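Local coordinates for protein serine proteinase inhibitor 1 (Myxoma virus, PDB 6BJ5) that inhibits serine proteases as a poxviral member of the serpin family and is important for the virulence of myxoma virus, at residues 145-151 with 306-312; 152-158 with 302-306; 74-78 with 98-102. All coordinates share one frame; numbering follows the deposited sequence.

Interaction 1 (145-151 with 306-312)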
loop_
_atom_site.group_PDB
_atom_site.type_symbol
_atom_site.label_atom_id
_atom_site.label_comp_id
_atom_site.label_asym_id
_atom_site.label_seq_id
_atom_site.Cartn_x
_atom_site.Cartn_y
_atom_site.Cartn_z
ATOM N N LEU A 145 -2.636 -11.975 -7.741
ATOM C CA LEU A 145 -1.536 -11.454 -6.951
ATOM C C LEU A 145 -0.992 -10.178 -7.588
ATOM O O LEU A 145 -0.681 -10.156 -8.790
ATOM C CB LEU A 145 -0.449 -12.515 -6.783
ATOM C CG LEU A 145 0.803 -11.987 -6.093
ATOM C CD1 LEU A 145 0.535 -11.829 -4.620
ATOM C CD2 LEU A 145 1.971 -12.920 -6.328
ATOM N N SER A 146 -0.900 -9.121 -6.766
ATOM C CA SER A 146 -0.367 -7.808 -7.134
ATOM C C SER A 146 0.829 -7.474 -6.239
ATOM O O SER A 146 0.696 -7.399 -5.007
ATOM C CB SER A 146 -1.444 -6.726 -6.999
ATOM O OG SER A 146 -0.971 -5.441 -7.386
ATOM N N SER A 147 1.984 -7.241 -6.855
ATOM C CA SER A 147 3.219 -6.955 -6.135
ATOM C C SER A 147 3.700 -5.555 -6.488
ATOM O O SER A 147 3.738 -5.195 -7.668
ATOM C CB SER A 147 4.298 -7.956 -6.513
ATOM O OG SER A 147 3.939 -9.239 -6.043
ATOM N N VAL A 148 4.089 -4.776 -5.474
ATOM C CA VAL A 148 4.609 -3.427 -5.674
ATOM C C VAL A 148 5.939 -3.334 -4.946
ATOM O O VAL A 148 6.042 -3.748 -3.783
ATOM C CB VAL A 148 3.647 -2.330 -5.169
ATOM C CG1 VAL A 148 4.214 -0.982 -5.509
ATOM C CG2 VAL A 148 2.274 -2.469 -5.793
ATOM N N ARG A 149 6.955 -2.790 -5.623
ATOM C CA ARG A 149 8.268 -2.634 -5.004
ATOM C C ARG A 149 8.846 -1.263 -5.313
ATOM O O ARG A 149 8.717 -0.761 -6.434
ATOM C CB ARG A 149 9.264 -3.674 -5.503
ATOM C CG ARG A 149 8.843 -5.110 -5.252
ATOM C CD ARG A 149 9.134 -5.589 -3.851
ATOM N NE ARG A 149 8.957 -7.039 -3.778
ATOM C CZ ARG A 149 7.785 -7.675 -3.804
ATOM N NH1 ARG A 149 6.643 -6.996 -3.893
ATOM N NH2 ARG A 149 7.762 -9.005 -3.741
ATOM N N MET A 150 9.478 -0.662 -4.313
ATOM C CA MET A 150 10.176 0.592 -4.522
ATOM C C MET A 150 11.387 0.611 -3.611
ATOM O O MET A 150 11.262 0.337 -2.412
ATOM C CB MET A 150 9.292 1.793 -4.235
ATOM C CG MET A 150 9.976 3.091 -4.548
ATOM S SD MET A 150 8.946 4.391 -3.926
ATOM C CE MET A 150 8.665 3.713 -2.288
ATOM N N LYS A 151 12.549 0.931 -4.181
ATOM C CA LYS A 151 13.752 1.163 -3.393
ATOM C C LYS A 151 14.483 2.340 -4.026
ATOM O O LYS A 151 14.980 2.220 -5.148
ATOM C CB LYS A 151 14.614 -0.098 -3.342
ATOM C CG LYS A 151 15.797 -0.001 -2.413
ATOM C CD LYS A 151 16.521 -1.332 -2.324
ATOM C CE LYS A 151 17.662 -1.254 -1.328
ATOM N NZ LYS A 151 18.667 -0.227 -1.734
ATOM N N THR A 306 14.370 5.085 1.130
ATOM C CA THR A 306 13.229 4.265 1.528
ATOM C C THR A 306 13.161 2.977 0.715
ATOM O O THR A 306 13.356 2.992 -0.509
ATOM C CB THR A 306 11.922 5.045 1.348
ATOM O OG1 THR A 306 11.896 6.152 2.267
ATOM C CG2 THR A 306 10.690 4.125 1.578
ATOM N N THR A 307 12.844 1.864 1.393
ATOM C CA THR A 307 12.581 0.583 0.738
ATOM C C THR A 307 11.173 0.153 1.114
ATOM O O THR A 307 10.863 0.018 2.302
ATOM C CB THR A 307 13.590 -0.494 1.147
ATOM O OG1 THR A 307 14.921 -0.044 0.866
ATOM C CG2 THR A 307 13.332 -1.798 0.348
ATOM N N ALA A 308 10.314 -0.034 0.109
ATOM C CA ALA A 308 8.899 -0.301 0.347
ATOM C C ALA A 308 8.433 -1.461 -0.513
ATOM O O ALA A 308 8.783 -1.572 -1.695
ATOM C CB ALA A 308 8.012 0.907 0.058
ATOM N N SER A 309 7.552 -2.264 0.060
ATOM C CA SER A 309 7.167 -3.498 -0.587
ATOM C C SER A 309 5.721 -3.803 -0.260
ATOM O O SER A 309 5.274 -3.578 0.875
ATOM C CB SER A 309 8.071 -4.629 -0.085
ATOM O OG SER A 309 7.793 -5.799 -0.778
ATOM N N SER A 310 4.990 -4.320 -1.248
ATOM C CA SER A 310 3.628 -4.730 -0.939
ATOM C C SER A 310 3.149 -5.800 -1.913
ATOM O O SER A 310 3.336 -5.682 -3.131
ATOM C CB SER A 310 2.681 -3.537 -0.960
ATOM O OG SER A 310 1.379 -3.962 -0.598
ATOM N N ASP A 311 2.500 -6.830 -1.363
ATOM C CA ASP A 311 1.898 -7.900 -2.152
ATOM C C ASP A 311 0.452 -8.062 -1.721
ATOM O O ASP A 311 0.182 -8.262 -0.533
ATOM C CB ASP A 311 2.661 -9.207 -1.973
ATOM C CG ASP A 311 4.087 -9.098 -2.439
ATOM O OD1 ASP A 311 4.294 -8.681 -3.600
ATOM O OD2 ASP A 311 5.000 -9.384 -1.634
ATOM N N THR A 312 -0.471 -7.949 -2.675
ATOM C CA THR A 312 -1.898 -8.118 -2.422
ATOM C C THR A 312 -2.360 -9.425 -3.039
ATOM O O THR A 312 -2.099 -9.682 -4.220
ATOM C CB THR A 312 -2.702 -6.944 -2.987
ATOM O OG1 THR A 312 -2.228 -5.725 -2.400
ATOM C CG2 THR A 312 -4.181 -7.110 -2.689
HETATM O O HOH W 1 0.359 -4.947 -3.069
#

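Interaction 2 (152-158 with 302-306)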
loop_
_atom_site.group_PDB
_atom_site.type_symbol
_atom_site.label_atom_id
_atom_site.label_comp_id
_atom_site.label_asym_id
_atom_site.label_seq_id
_atom_site.Cartn_x
_atom_site.Cartn_y
_atom_site.Cartn_z
ATOM N N THR A 152 14.563 3.462 -3.304
ATOM C CA THR A 152 15.067 4.725 -3.844
ATOM C C THR A 152 15.703 5.576 -2.745
ATOM O O THR A 152 15.180 5.661 -1.629
ATOM C CB THR A 152 13.940 5.541 -4.506
ATOM O OG1 THR A 152 13.123 4.691 -5.327
ATOM C CG2 THR A 152 14.524 6.679 -5.358
ATOM N N SER A 153 16.788 6.267 -3.085
ATOM C CA SER A 153 17.418 7.175 -2.133
ATOM C C SER A 153 16.653 8.487 -2.064
ATOM O O SER A 153 15.818 8.793 -2.924
ATOM C CB SER A 153 18.855 7.478 -2.531
ATOM O OG SER A 153 19.566 6.283 -2.781
ATOM N N TRP A 154 16.908 9.242 -0.993
ATOM C CA TRP A 154 16.418 10.611 -0.924
ATOM C C TRP A 154 17.138 11.467 -1.965
ATOM O O TRP A 154 18.244 11.146 -2.416
ATOM C CB TRP A 154 16.644 11.220 0.465
ATOM C CG TRP A 154 15.989 10.493 1.588
ATOM C CD1 TRP A 154 16.603 9.816 2.611
ATOM C CD2 TRP A 154 14.584 10.375 1.814
ATOM N NE1 TRP A 154 15.651 9.276 3.460
ATOM C CE2 TRP A 154 14.407 9.609 2.988
ATOM C CE3 TRP A 154 13.454 10.843 1.138
ATOM C CZ2 TRP A 154 13.148 9.296 3.484
ATOM C CZ3 TRP A 154 12.210 10.537 1.635
ATOM C CH2 TRP A 154 12.064 9.767 2.796
ATOM N N ARG A 155 16.502 12.571 -2.356
ATOM C CA ARG A 155 17.231 13.543 -3.160
ATOM C C ARG A 155 18.386 14.140 -2.342
ATOM O O ARG A 155 19.534 14.195 -2.800
ATOM C CB ARG A 155 16.280 14.626 -3.679
ATOM C CG ARG A 155 16.977 15.577 -4.644
ATOM C CD ARG A 155 16.195 16.852 -4.917
ATOM N NE ARG A 155 17.007 17.763 -5.726
ATOM C CZ ARG A 155 16.700 19.028 -5.988
ATOM N NH1 ARG A 155 15.589 19.565 -5.499
ATOM N NH2 ARG A 155 17.521 19.763 -6.729
ATOM N N HIS A 156 18.112 14.521 -1.095
ATOM C CA HIS A 156 19.129 14.978 -0.145
ATOM C C HIS A 156 19.064 14.071 1.072
ATOM O O HIS A 156 18.131 14.180 1.880
ATOM C CB HIS A 156 18.888 16.428 0.252
ATOM C CG HIS A 156 19.031 17.381 -0.886
ATOM N ND1 HIS A 156 18.336 18.569 -0.952
ATOM C CD2 HIS A 156 19.824 17.340 -1.984
ATOM C CE1 HIS A 156 18.657 19.200 -2.069
ATOM N NE2 HIS A 156 19.564 18.481 -2.707
ATOM N N VAL A 157 20.054 13.178 1.192
ATOM C CA VAL A 157 20.063 12.186 2.263
ATOM C C VAL A 157 20.315 12.859 3.604
ATOM O O VAL A 157 20.830 13.975 3.686
ATOM C CB VAL A 157 21.139 11.127 1.998
ATOM C CG1 VAL A 157 20.957 10.503 0.620
ATOM C CG2 VAL A 157 22.542 11.750 2.221
ATOM N N PHE A 158 19.951 12.156 4.675
ATOM C CA PHE A 158 20.338 12.544 6.022
ATOM C C PHE A 158 21.743 12.012 6.321
ATOM O O PHE A 158 22.221 11.057 5.704
ATOM C CB PHE A 158 19.365 11.996 7.068
ATOM C CG PHE A 158 17.953 12.549 7.001
ATOM C CD1 PHE A 158 17.492 13.421 7.991
ATOM C CD2 PHE A 158 17.048 12.107 6.014
ATOM C CE1 PHE A 158 16.181 13.895 7.977
ATOM C CE2 PHE A 158 15.731 12.579 5.980
ATOM C CZ PHE A 158 15.292 13.467 6.965
ATOM N N ASP A 302 15.121 5.340 6.316
ATOM C CA ASP A 302 16.337 5.653 7.074
ATOM C C ASP A 302 17.055 6.821 6.394
ATOM O O ASP A 302 16.510 7.464 5.496
ATOM C CB ASP A 302 17.224 4.414 7.215
ATOM C CG ASP A 302 17.667 3.864 5.882
ATOM O OD1 ASP A 302 17.548 4.563 4.847
ATOM O OD2 ASP A 302 18.158 2.721 5.873
ATOM N N GLU A 303 18.299 7.083 6.816
ATOM C CA GLU A 303 19.026 8.257 6.324
ATOM C C GLU A 303 19.206 8.214 4.814
ATOM O O GLU A 303 19.176 9.258 4.153
ATOM C CB GLU A 303 20.401 8.387 7.002
ATOM C CG GLU A 303 20.369 8.653 8.493
ATOM C CD GLU A 303 20.196 7.387 9.320
ATOM O OE1 GLU A 303 20.013 6.306 8.717
ATOM O OE2 GLU A 303 20.244 7.467 10.570
ATOM N N ARG A 304 19.386 7.018 4.244
ATOM C CA ARG A 304 19.768 6.890 2.834
ATOM C C ARG A 304 18.576 6.961 1.865
ATOM O O ARG A 304 18.764 7.291 0.688
ATOM C CB ARG A 304 20.557 5.586 2.673
ATOM C CG ARG A 304 20.785 5.077 1.266
ATOM C CD ARG A 304 22.044 5.603 0.590
ATOM N NE ARG A 304 22.204 4.951 -0.711
ATOM C CZ ARG A 304 22.618 5.559 -1.821
ATOM N NH1 ARG A 304 22.921 6.854 -1.805
ATOM N NH2 ARG A 304 22.709 4.871 -2.953
ATOM N N GLY A 305 17.363 6.710 2.328
ATOM C CA GLY A 305 16.199 6.646 1.456
ATOM C C GLY A 305 15.159 5.688 2.023
ATOM O O GLY A 305 15.096 5.477 3.231
ATOM N N THR A 306 14.370 5.085 1.130
ATOM C CA THR A 306 13.229 4.265 1.528
ATOM C C THR A 306 13.161 2.977 0.715
ATOM O O THR A 306 13.356 2.992 -0.509
ATOM C CB THR A 306 11.922 5.045 1.348
ATOM O OG1 THR A 306 11.896 6.152 2.267
ATOM C CG2 THR A 306 10.690 4.125 1.578
#

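Interaction 3 (74-78 with 98-102)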
loop_
_atom_site.group_PDB
_atom_site.type_symbol
_atom_site.label_atom_id
_atom_site.label_comp_id
_atom_site.label_asym_id
_atom_site.label_seq_id
_atom_site.Cartn_x
_atom_site.Cartn_y
_atom_site.Cartn_z
ATOM N N ALA A 74 6.122 -3.107 -10.498
ATOM C CA ALA A 74 4.784 -3.592 -10.214
ATOM C C ALA A 74 4.582 -4.880 -10.988
ATOM O O ALA A 74 5.104 -5.032 -12.092
ATOM C CB ALA A 74 3.711 -2.564 -10.606
ATOM N N LEU A 75 3.827 -5.811 -10.411
ATOM C CA LEU A 75 3.671 -7.121 -11.036
ATOM C C LEU A 75 2.263 -7.649 -10.800
ATOM O O LEU A 75 1.666 -7.422 -9.743
ATOM C CB LEU A 75 4.728 -8.104 -10.517
ATOM C CG LEU A 75 4.655 -9.576 -10.934
ATOM C CD1 LEU A 75 6.021 -10.191 -10.887
ATOM C CD2 LEU A 75 3.737 -10.375 -10.007
ATOM N N ARG A 76 1.737 -8.360 -11.801
ATOM C CA ARG A 76 0.374 -8.886 -11.745
ATOM C C ARG A 76 0.322 -10.272 -12.370
ATOM O O ARG A 76 0.652 -10.440 -13.550
ATOM C CB ARG A 76 -0.608 -7.949 -12.443
ATOM C CG ARG A 76 -0.757 -6.636 -11.735
ATOM C CD ARG A 76 -0.874 -5.514 -12.737
ATOM N NE ARG A 76 -1.992 -4.681 -12.355
ATOM C CZ ARG A 76 -2.603 -3.837 -13.158
ATOM N NH1 ARG A 76 -3.630 -3.142 -12.703
ATOM N NH2 ARG A 76 -2.189 -3.714 -14.402
ATOM N N GLU A 77 -0.112 -11.251 -11.574
ATOM C CA GLU A 77 -0.191 -12.641 -11.986
ATOM C C GLU A 77 -1.513 -13.182 -11.473
ATOM O O GLU A 77 -2.040 -12.706 -10.460
ATOM C CB GLU A 77 0.967 -13.501 -11.419
ATOM C CG GLU A 77 2.369 -13.008 -11.750
ATOM C CD GLU A 77 2.671 -12.958 -13.239
ATOM O OE1 GLU A 77 2.346 -13.913 -13.976
ATOM O OE2 GLU A 77 3.220 -11.933 -13.682
ATOM N N LEU A 78 -2.051 -14.165 -12.195
ATOM C CA LEU A 78 -3.251 -14.884 -11.800
ATOM C C LEU A 78 -2.953 -16.380 -11.854
ATOM O O LEU A 78 -2.446 -16.885 -12.860
ATOM C CB LEU A 78 -4.433 -14.516 -12.713
ATOM C CG LEU A 78 -5.745 -15.279 -12.500
ATOM C CD1 LEU A 78 -6.301 -15.077 -11.087
ATOM C CD2 LEU A 78 -6.774 -14.894 -13.553
ATOM N N PHE A 98 -1.951 -7.603 -19.637
ATOM C CA PHE A 98 -0.990 -7.578 -18.543
ATOM C C PHE A 98 0.311 -8.268 -18.911
ATOM O O PHE A 98 1.102 -8.596 -18.015
ATOM C CB PHE A 98 -1.593 -8.189 -17.280
ATOM C CG PHE A 98 -2.926 -7.618 -16.949
ATOM C CD1 PHE A 98 -4.074 -8.378 -17.090
ATOM C CD2 PHE A 98 -3.035 -6.316 -16.493
ATOM C CE1 PHE A 98 -5.327 -7.842 -16.802
ATOM C CE2 PHE A 98 -4.269 -5.774 -16.213
ATOM C CZ PHE A 98 -5.422 -6.539 -16.362
ATOM N N ASN A 99 0.531 -8.522 -20.202
ATOM C CA ASN A 99 1.786 -9.075 -20.699
ATOM C C ASN A 99 2.194 -10.300 -19.889
ATOM O O ASN A 99 3.353 -10.463 -19.512
ATOM C CB ASN A 99 2.893 -8.025 -20.680
ATOM C CG ASN A 99 3.995 -8.324 -21.675
ATOM O OD1 ASN A 99 3.733 -8.803 -22.783
ATOM N ND2 ASN A 99 5.242 -8.049 -21.286
ATOM N N THR A 100 1.218 -11.141 -19.569
ATOM C CA THR A 100 1.484 -12.334 -18.778
ATOM C C THR A 100 0.309 -13.286 -18.947
ATOM O O THR A 100 -0.817 -12.860 -19.216
ATOM C CB THR A 100 1.712 -11.995 -17.294
ATOM O OG1 THR A 100 2.248 -13.134 -16.619
ATOM C CG2 THR A 100 0.408 -11.616 -16.612
ATOM N N SER A 101 0.585 -14.579 -18.806
ATOM C CA SER A 101 -0.412 -15.612 -19.035
ATOM C C SER A 101 -0.878 -16.203 -17.719
ATOM O O SER A 101 -0.100 -16.316 -16.765
ATOM C CB SER A 101 0.111 -16.727 -19.940
ATOM O OG SER A 101 0.156 -16.287 -21.289
ATOM N N VAL A 102 -2.167 -16.546 -17.678
ATOM C CA VAL A 102 -2.706 -17.239 -16.526
ATOM C C VAL A 102 -1.892 -18.498 -16.285
ATOM O O VAL A 102 -1.579 -19.248 -17.219
ATOM C CB VAL A 102 -4.187 -17.565 -16.761
ATOM C CG1 VAL A 102 -4.749 -18.342 -15.571
ATOM C CG2 VAL A 102 -4.962 -16.289 -16.998
#

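Interaction 1 (145-151 with 306-312)
Asp311 carries the side-chain contact between the antiparallel strands 145-151 and 306-312, its OD1 gripped by two donors. Ser147 OG comes in on the anti side, 2.5 Å from Asp311 OD1, while Arg149 NH1 makes a salt bridge to Asp311 OD1 at 2.9 Å on the syn side; the two arrive from opposite faces of the carboxylate plane. That oxygen lies in the guanidinium plane, yet the two flat groups are turned 68° apart, and a single N-H, that of NH1, makes the bond. Arg149 reaches it by folding back at chi2 (-81°), which also lays one guanidinium face over Ser309 OG. Lys151, extended as far as CE, runs beside Thr307, Lys151 CG 3.4 Å from Thr307 OG1. On the other side of the sheet Met150 CE touches Ala308 CB at 3.7 Å. A water on that side is held by Ser146 O, Ser310 OG and Thr312 OG1; the two hydroxyls also bond Ser297 and Gln295. Six backbone hydrogen bonds, among them Val148 N to Ser310 O at 2.6 Å, zip the strands. A strand 305-314 seated between 142-153 and 293-302 is the hallmark of a serpin whose reactive-centre loop has inserted into its large central sheet.

Interaction 2 (152-158 with 302-306)
Asp302 meets Trp154 through its carbonyl: Trp154 NE1 donates to Asp302 O at 2.9 Å, almost straight and within the indole plane, which fixes the rotation of the ring. Glu303 O follows, taking the Phe158 backbone N at 3.0 Å, while Glu303 CB packs on Phe158 CB; the carboxylate turns off to Thr163. Arg304 O accepts from Trp154 N, just past the end of strand 142-153, at 3.2 Å with the donor tilted from the carbonyl plane. The Arg304 side chain, bent at chi2 (89°), swings back until its guanidinium lies face-on over Ser153 OG, which is 3.3 Å from Arg304 CZ. Gly305, bare of any side chain, presses CA against the indole in a CH-pi contact, 3.5 Å from the centroid of the Trp154 five-membered ring; Phe158 CE2 lies over the rim of the opposite face. Thr306 closes the walk with two backbone hydrogen bonds to Thr152, while its OG1, near Trp154 CZ2, bonds Tyr205 OH. This turn between strands 293-302 and 305-314 sits at the end of strand 142-153, with Tyr205 stacked on Trp154, Leu203 of strand 198-204 beside the indole, Lys182 of strand 173-185 making a cation-pi contact with Phe158 and Met180 packing on it.

Interaction 3 (74-78 with 98-102)
A beta-alpha-beta crossover links the parallel neighbours 73-81 and 103-105 of the large sheet by way of helix 88-98, and the contact joins its first strand to the chain leaving that helix, with Thr100 and Glu77 making the polar link. Thr100 OG1 donates to Glu77 OE1 at 2.8 Å, on the syn side and close to the carboxylate plane. The threonine's hydroxyl stands anti to its backbone N (chi1 -168°), leaving CG2 to rest 3.3 Å from Arg76 O. Glu77 bends at chi2 to bring its carboxylate over, and that group is well supplied: Tyr119 also bonds OE1 and Lys123 pairs with OE2. On the opposite face of the strand Arg76 turns a guanidinium face to the edge of the Phe98 ring, Arg76 NH2 3.4 Å from Phe98 CE2, the planes 85° apart; the positive group therefore meets ring hydrogens rather than the pi cloud. At the far end Leu78 and Val102 lie side by side, Leu78 CD2 to Val102 CG2 4.1 Å. Helix 37-49 flanks the Arg76 and Phe98 pair, with Ser42 O bonding the arginine and Val46 touching both, whereas Phe90 and Phe94 of helix 88-98 pack on Leu78.

In the fold
From the N terminus, interaction 3 closes first, a short loop around helix 88-98 that joins strand 73-81 to the chain entering edge strand 103-105. Strand 142-153 then opens interaction 1, and its end with the loop after it opens interaction 2. Interaction 2 closes in the turn 302-306 and interaction 1 after it, along strand 305-314, so the former is nested inside the latter; the two share Thr306. Interaction 3 is in series with both. Strand 142-153 joins everything: backbone bonds from Leu145 and Ser147 to Glu77 and Leu75 carry the sheet from interaction 1 to interaction 3, while interaction 2 lies at the other end of the strand, its centre about 31 Å from that of interaction 3.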